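Local atomic coordinates of phenyl-3-pyruvate decarboxylase (Azospirillum brasilense, PDB entry 2NXW), a protein that decarboxylates indole-3-pyruvate to indole-3-acetaldehyde and carbon dioxide, using thiamine diphosphate and a metal ion, in a pathway of auxin biosynthesis. Residues Ala172-Ser176 with Arg234-Leu238; Ala207-Cys211 with Tyr332-Pro336. All coordinates share one frame; numbering follows the deposited sequence.

The two contacts lie on the same side of the chain's centre, about 17 Å apart between centres and about 7 Å at their nearest atoms, so they do not touch. Their segments alternate along the chain. Contact 1 joins the end of helix 161-175 to the turn after helix 231-235; contact 2 seats helix 205-221 on the end of strand 330-333. Two elements reach both: Arg323, which meets Gln175 in one and Ile335 and Pro336 in the other, and helix 337-346, touched by Leu238 and by Leu208, Cys211 and Ile335. Both contacts lie away from the thiamine diphosphate and magnesium sites, and their geometry is that of structural packing.

Contact 1: residues Ala172-Ser176 with Arg234-Leu238; sequences ARAQS and RRYGL. Unlike the reference sequence in segment 172-176: Gln175 (reference Leu).
The Tyr236 ring meets the end of helix 161-175 with its hydroxyl-bearing rim. At its edge, near the ring plane, sits the carbonyl carbon of Gln175, with Gln175 C 3.2 Å from Tyr236 OH. Arg173 O, Ala174 O and Ser176 CB all come in obliquely; of these, Arg173 O lies 3.5 Å from Tyr236 CE1 and Ser176 CB 3.6 Å from Tyr236 OH. The second flat group, the Arg235 guanidinium, has Ser176 OG at its edge near its plane, but the closest approach is farther back along the chain, where Ser176 OG is 3.5 Å from Arg235 CG.

Water completes the join. One molecule is hydrogen-bonded to Gln175 OE1 at 2.7 Å and to Tyr236 OH at 2.7 Å, bridging the two side chains; Gln175 replaces a leucine of the reference sequence. Ser176 has left helical geometry with positive phi (54°). The backbone there puts CB against the tyrosine, and with OG anti to the backbone N (chi1 -164°) the hydroxyl turns to the Arg235 chain. That hydroxyl and Arg235 NE both bond to Lys110 O, so one carbonyl from outside grips a side chain of each segment. A glycerol, probably from the crystallisation liquor, bonds to Ser176 OG and Arg173 O.

Helix 231-235 ends in a Schellman motif with Gly237 as C-prime residue, and Gly237 N bonds to Arg234 O at 3.1 Å. The tyrosine therefore projects from the very turn that closes the helix. Helix 161-175 forms the crossover between the parallel strands 152-154 and 179-184, whereas helix 231-235 follows strand 225-229 of the mixed sheet, so the contact ties together helix ends belonging to two different sheets.

Contact 2: residues Ala207-Cys211 with Tyr332-Pro336; sequences ALAAC and YADIP
Tyr332 lies with one ring face against helix 205-221, offering it to Cys211. Cys211 CB stands 3.7 Å from the ring centroid and 10° off the normal, a CH-pi contact almost centred on the face. The sulfur takes an oblique place: Cys211 SG is 4.3 Å from the Tyr332 ring centroid, 35° off the normal, in a sulfur-aromatic contact. With SG anti to the backbone N (chi1 -179°), the thiol is swung from the ring centre toward the CD2 side, where it also nears Ile335.

Two alanines of the same helix, Ala207 and Ala210, border the ring. Ala207 CB packs on Tyr332 CD1 at 3.9 Å, while Ala210 CB reaches Tyr332 CE1 at 4.1 Å and approaches obliquely. Beyond the ring, Tyr332 OH is hydrogen-bonded to Glu214, one turn farther along the helix, which fixes the far end of the side chain.

Ile335 fills the flank: Ile335 CD1 touches Cys211 CB at 3.7 Å, and its other branch, CG2, meets Leu208 CD1 at 4.0 Å, the two side chains crossing obliquely. An alanine at the Tyr332 position would probably leave Cys211 CB without the aromatic face it rests on, open a gap beside Ala207 and Ala210, and deprive Glu214 of its hydroxyl partner.

No hydrogen bond spans the two segments; the join is apolar. It is helix-on-sheet packing at an outer strand of the mixed sheet, with helix 337-346 and Val325 of strand 324-327 closing round Cys211 and Ile335, consistent with the layered alpha/beta central domain of thiamine diphosphate-dependent decarboxylases.

Contact 1: residues Ala172-Ser176 with Arg234-Leu238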
loop_
_atom_site.group_PDB
_atom_site.type_symbol
_atom_site.label_atom_id
_atom_site.label_comp_id
_atom_site.label_asym_id
_atom_site.label_seq_id
_atom_site.Cartn_x
_atom_site.Cartn_y
_atom_site.Cartn_z
ATOM N N ALA A 172 -22.172 -7.071 -12.300
ATOM C CA ALA A 172 -22.627 -7.919 -11.202
ATOM C C ALA A 172 -23.018 -9.293 -11.747
ATOM O O ALA A 172 -22.727 -10.317 -11.142
ATOM C CB ALA A 172 -23.819 -7.272 -10.488
ATOM N N ARG A 173 -23.657 -9.314 -12.911
ATOM C CA ARG A 173 -24.083 -10.575 -13.513
ATOM C C ARG A 173 -22.937 -11.333 -14.173
ATOM O O ARG A 173 -22.935 -12.570 -14.203
ATOM C CB ARG A 173 -25.195 -10.309 -14.538
ATOM C CG ARG A 173 -26.570 -10.114 -13.913
ATOM C CD ARG A 173 -27.382 -9.032 -14.606
ATOM N NE ARG A 173 -27.671 -9.331 -16.005
ATOM C CZ ARG A 173 -28.559 -10.227 -16.424
ATOM N NH1 ARG A 173 -29.265 -10.937 -15.552
ATOM N NH2 ARG A 173 -28.752 -10.404 -17.726
ATOM N N ALA A 174 -21.946 -10.606 -14.676
ATOM C CA ALA A 174 -20.831 -11.251 -15.350
ATOM C C ALA A 174 -19.847 -11.913 -14.408
ATOM O O ALA A 174 -19.233 -12.912 -14.762
ATOM C CB ALA A 174 -20.102 -10.250 -16.248
ATOM N N GLN A 175 -19.700 -11.365 -13.205
ATOM C CA GLN A 175 -18.755 -11.940 -12.259
ATOM C C GLN A 175 -19.401 -12.421 -10.977
ATOM O O GLN A 175 -18.714 -12.938 -10.107
ATOM C CB GLN A 175 -17.644 -10.937 -11.943
ATOM C CG GLN A 175 -16.669 -10.725 -13.105
ATOM C CD GLN A 175 -15.742 -11.917 -13.345
ATOM O OE1 GLN A 175 -16.104 -13.074 -13.098
ATOM N NE2 GLN A 175 -14.542 -11.637 -13.848
ATOM N N SER A 176 -20.714 -12.250 -10.865
ATOM C CA SER A 176 -21.452 -12.689 -9.676
ATOM C C SER A 176 -20.857 -12.120 -8.385
ATOM O O SER A 176 -20.529 -12.860 -7.456
ATOM C CB SER A 176 -21.486 -14.223 -9.620
ATOM O OG SER A 176 -22.472 -14.683 -8.707
ATOM N N ARG A 234 -23.718 -22.994 -9.733
ATOM C CA ARG A 234 -25.025 -22.635 -9.195
ATOM C C ARG A 234 -25.386 -21.195 -9.560
ATOM O O ARG A 234 -26.489 -20.923 -10.034
ATOM C CB ARG A 234 -25.050 -22.774 -7.671
ATOM C CG ARG A 234 -26.437 -22.526 -7.094
ATOM C CD ARG A 234 -26.401 -22.232 -5.612
ATOM N NE ARG A 234 -25.708 -23.264 -4.854
ATOM C CZ ARG A 234 -26.109 -24.526 -4.753
ATOM N NH1 ARG A 234 -27.213 -24.927 -5.368
ATOM N NH2 ARG A 234 -25.406 -25.383 -4.028
ATOM N N ARG A 235 -24.453 -20.270 -9.352
ATOM C CA ARG A 235 -24.738 -18.861 -9.628
ATOM C C ARG A 235 -25.173 -18.599 -11.066
ATOM O O ARG A 235 -26.095 -17.812 -11.305
ATOM C CB ARG A 235 -23.518 -17.997 -9.302
ATOM C CG ARG A 235 -23.089 -18.027 -7.829
ATOM C CD ARG A 235 -24.132 -17.430 -6.882
ATOM N NE ARG A 235 -23.584 -17.339 -5.527
ATOM C CZ ARG A 235 -23.971 -18.077 -4.488
ATOM N NH1 ARG A 235 -24.936 -18.981 -4.618
ATOM N NH2 ARG A 235 -23.365 -17.929 -3.318
ATOM N N TYR A 236 -24.532 -19.275 -12.015
ATOM C CA TYR A 236 -24.838 -19.069 -13.424
ATOM C C TYR A 236 -25.911 -19.988 -14.014
ATOM O O TYR A 236 -26.144 -19.994 -15.230
ATOM C CB TYR A 236 -23.541 -19.145 -14.242
ATOM C CG TYR A 236 -22.526 -18.083 -13.845
ATOM C CD1 TYR A 236 -22.936 -16.775 -13.570
ATOM C CD2 TYR A 236 -21.169 -18.385 -13.734
ATOM C CE1 TYR A 236 -22.024 -15.790 -13.188
ATOM C CE2 TYR A 236 -20.234 -17.398 -13.351
ATOM C CZ TYR A 236 -20.679 -16.106 -13.080
ATOM O OH TYR A 236 -19.786 -15.133 -12.704
ATOM N N GLY A 237 -26.569 -20.759 -13.155
ATOM C CA GLY A 237 -27.622 -21.647 -13.622
ATOM C C GLY A 237 -27.165 -22.698 -14.617
ATOM O O GLY A 237 -27.862 -22.999 -15.584
ATOM N N LEU A 238 -25.999 -23.278 -14.367
ATOM C CA LEU A 238 -25.435 -24.287 -15.254
ATOM C C LEU A 238 -25.611 -25.735 -14.790
ATOM O O LEU A 238 -24.948 -26.625 -15.307
ATOM C CB LEU A 238 -23.944 -24.006 -15.433
ATOM C CG LEU A 238 -23.639 -22.670 -16.104
ATOM C CD1 LEU A 238 -22.138 -22.415 -16.105
ATOM C CD2 LEU A 238 -24.185 -22.709 -17.536
HETATM O O HOH W 1 -17.287 -15.487 -13.603
#

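Contact 2: residues Ala207-Cys211 with Tyr332-Pro336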
loop_
_atom_site.group_PDB
_atom_site.type_symbol
_atom_site.label_atom_id
_atom_site.label_comp_id
_atom_site.label_asym_id
_atom_site.label_seq_id
_atom_site.Cartn_x
_atom_site.Cartn_y
_atom_site.Cartn_z
ATOM N N ALA A 207 -8.996 -19.010 -27.560
ATOM C CA ALA A 207 -8.499 -19.481 -26.274
ATOM C C ALA A 207 -9.453 -20.520 -25.702
ATOM O O ALA A 207 -9.023 -21.463 -25.038
ATOM C CB ALA A 207 -8.353 -18.316 -25.301
ATOM N N LEU A 208 -10.743 -20.335 -25.959
ATOM C CA LEU A 208 -11.760 -21.266 -25.486
ATOM C C LEU A 208 -11.526 -22.652 -26.080
ATOM O O LEU A 208 -11.533 -23.657 -25.368
ATOM C CB LEU A 208 -13.153 -20.768 -25.874
ATOM C CG LEU A 208 -14.331 -21.693 -25.554
ATOM C CD1 LEU A 208 -14.348 -22.007 -24.060
ATOM C CD2 LEU A 208 -15.631 -21.026 -25.981
ATOM N N ALA A 209 -11.310 -22.701 -27.390
ATOM C CA ALA A 209 -11.073 -23.966 -28.078
ATOM C C ALA A 209 -9.794 -24.649 -27.598
ATOM O O ALA A 209 -9.788 -25.850 -27.311
ATOM C CB ALA A 209 -11.007 -23.726 -29.587
ATOM N N ALA A 210 -8.712 -23.882 -27.513
ATOM C CA ALA A 210 -7.434 -24.410 -27.066
ATOM C C ALA A 210 -7.543 -24.906 -25.626
ATOM O O ALA A 210 -7.050 -25.981 -25.288
ATOM C CB ALA A 210 -6.360 -23.334 -27.168
ATOM N N CYS A 211 -8.203 -24.114 -24.786
ATOM C CA CYS A 211 -8.382 -24.470 -23.386
ATOM C C CYS A 211 -9.163 -25.779 -23.245
ATOM O O CYS A 211 -8.755 -26.680 -22.515
ATOM C CB CYS A 211 -9.117 -23.339 -22.666
ATOM S SG CYS A 211 -9.392 -23.639 -20.913
ATOM N N TYR A 332 -5.749 -18.833 -19.265
ATOM C CA TYR A 332 -6.535 -18.434 -20.422
ATOM C C TYR A 332 -7.511 -17.374 -19.922
ATOM O O TYR A 332 -8.270 -17.618 -18.983
ATOM C CB TYR A 332 -7.332 -19.621 -20.961
ATOM C CG TYR A 332 -6.516 -20.688 -21.647
ATOM C CD1 TYR A 332 -6.145 -20.557 -22.984
ATOM C CD2 TYR A 332 -6.150 -21.851 -20.973
ATOM C CE1 TYR A 332 -5.435 -21.565 -23.634
ATOM C CE2 TYR A 332 -5.439 -22.862 -21.611
ATOM C CZ TYR A 332 -5.089 -22.713 -22.940
ATOM O OH TYR A 332 -4.400 -23.720 -23.576
ATOM N N ALA A 333 -7.491 -16.201 -20.541
ATOM C CA ALA A 333 -8.378 -15.122 -20.143
ATOM C C ALA A 333 -9.608 -15.062 -21.041
ATOM O O ALA A 333 -9.626 -15.637 -22.128
ATOM C CB ALA A 333 -7.625 -13.786 -20.184
ATOM N N ASP A 334 -10.638 -14.366 -20.572
ATOM C CA ASP A 334 -11.882 -14.204 -21.309
ATOM C C ASP A 334 -12.560 -15.519 -21.678
ATOM O O ASP A 334 -12.927 -15.753 -22.829
ATOM C CB ASP A 334 -11.639 -13.363 -22.569
ATOM C CG ASP A 334 -10.972 -12.039 -22.257
ATOM O OD1 ASP A 334 -11.244 -11.482 -21.174
ATOM O OD2 ASP A 334 -10.181 -11.552 -23.093
ATOM N N ILE A 335 -12.730 -16.374 -20.677
ATOM C CA ILE A 335 -13.384 -17.656 -20.870
ATOM C C ILE A 335 -14.534 -17.791 -19.883
ATOM O O ILE A 335 -14.319 -18.107 -18.712
ATOM C CB ILE A 335 -12.407 -18.829 -20.655
ATOM C CG1 ILE A 335 -11.313 -18.783 -21.726
ATOM C CG2 ILE A 335 -13.169 -20.158 -20.680
ATOM C CD1 ILE A 335 -10.420 -19.999 -21.764
ATOM N N PRO A 336 -15.765 -17.519 -20.334
ATOM C CA PRO A 336 -16.928 -17.634 -19.449
ATOM C C PRO A 336 -17.125 -19.108 -19.129
ATOM O O PRO A 336 -16.893 -19.963 -19.976
ATOM C CB PRO A 336 -18.062 -17.050 -20.287
ATOM C CG PRO A 336 -17.630 -17.337 -21.702
ATOM C CD PRO A 336 -16.157 -17.048 -21.675
#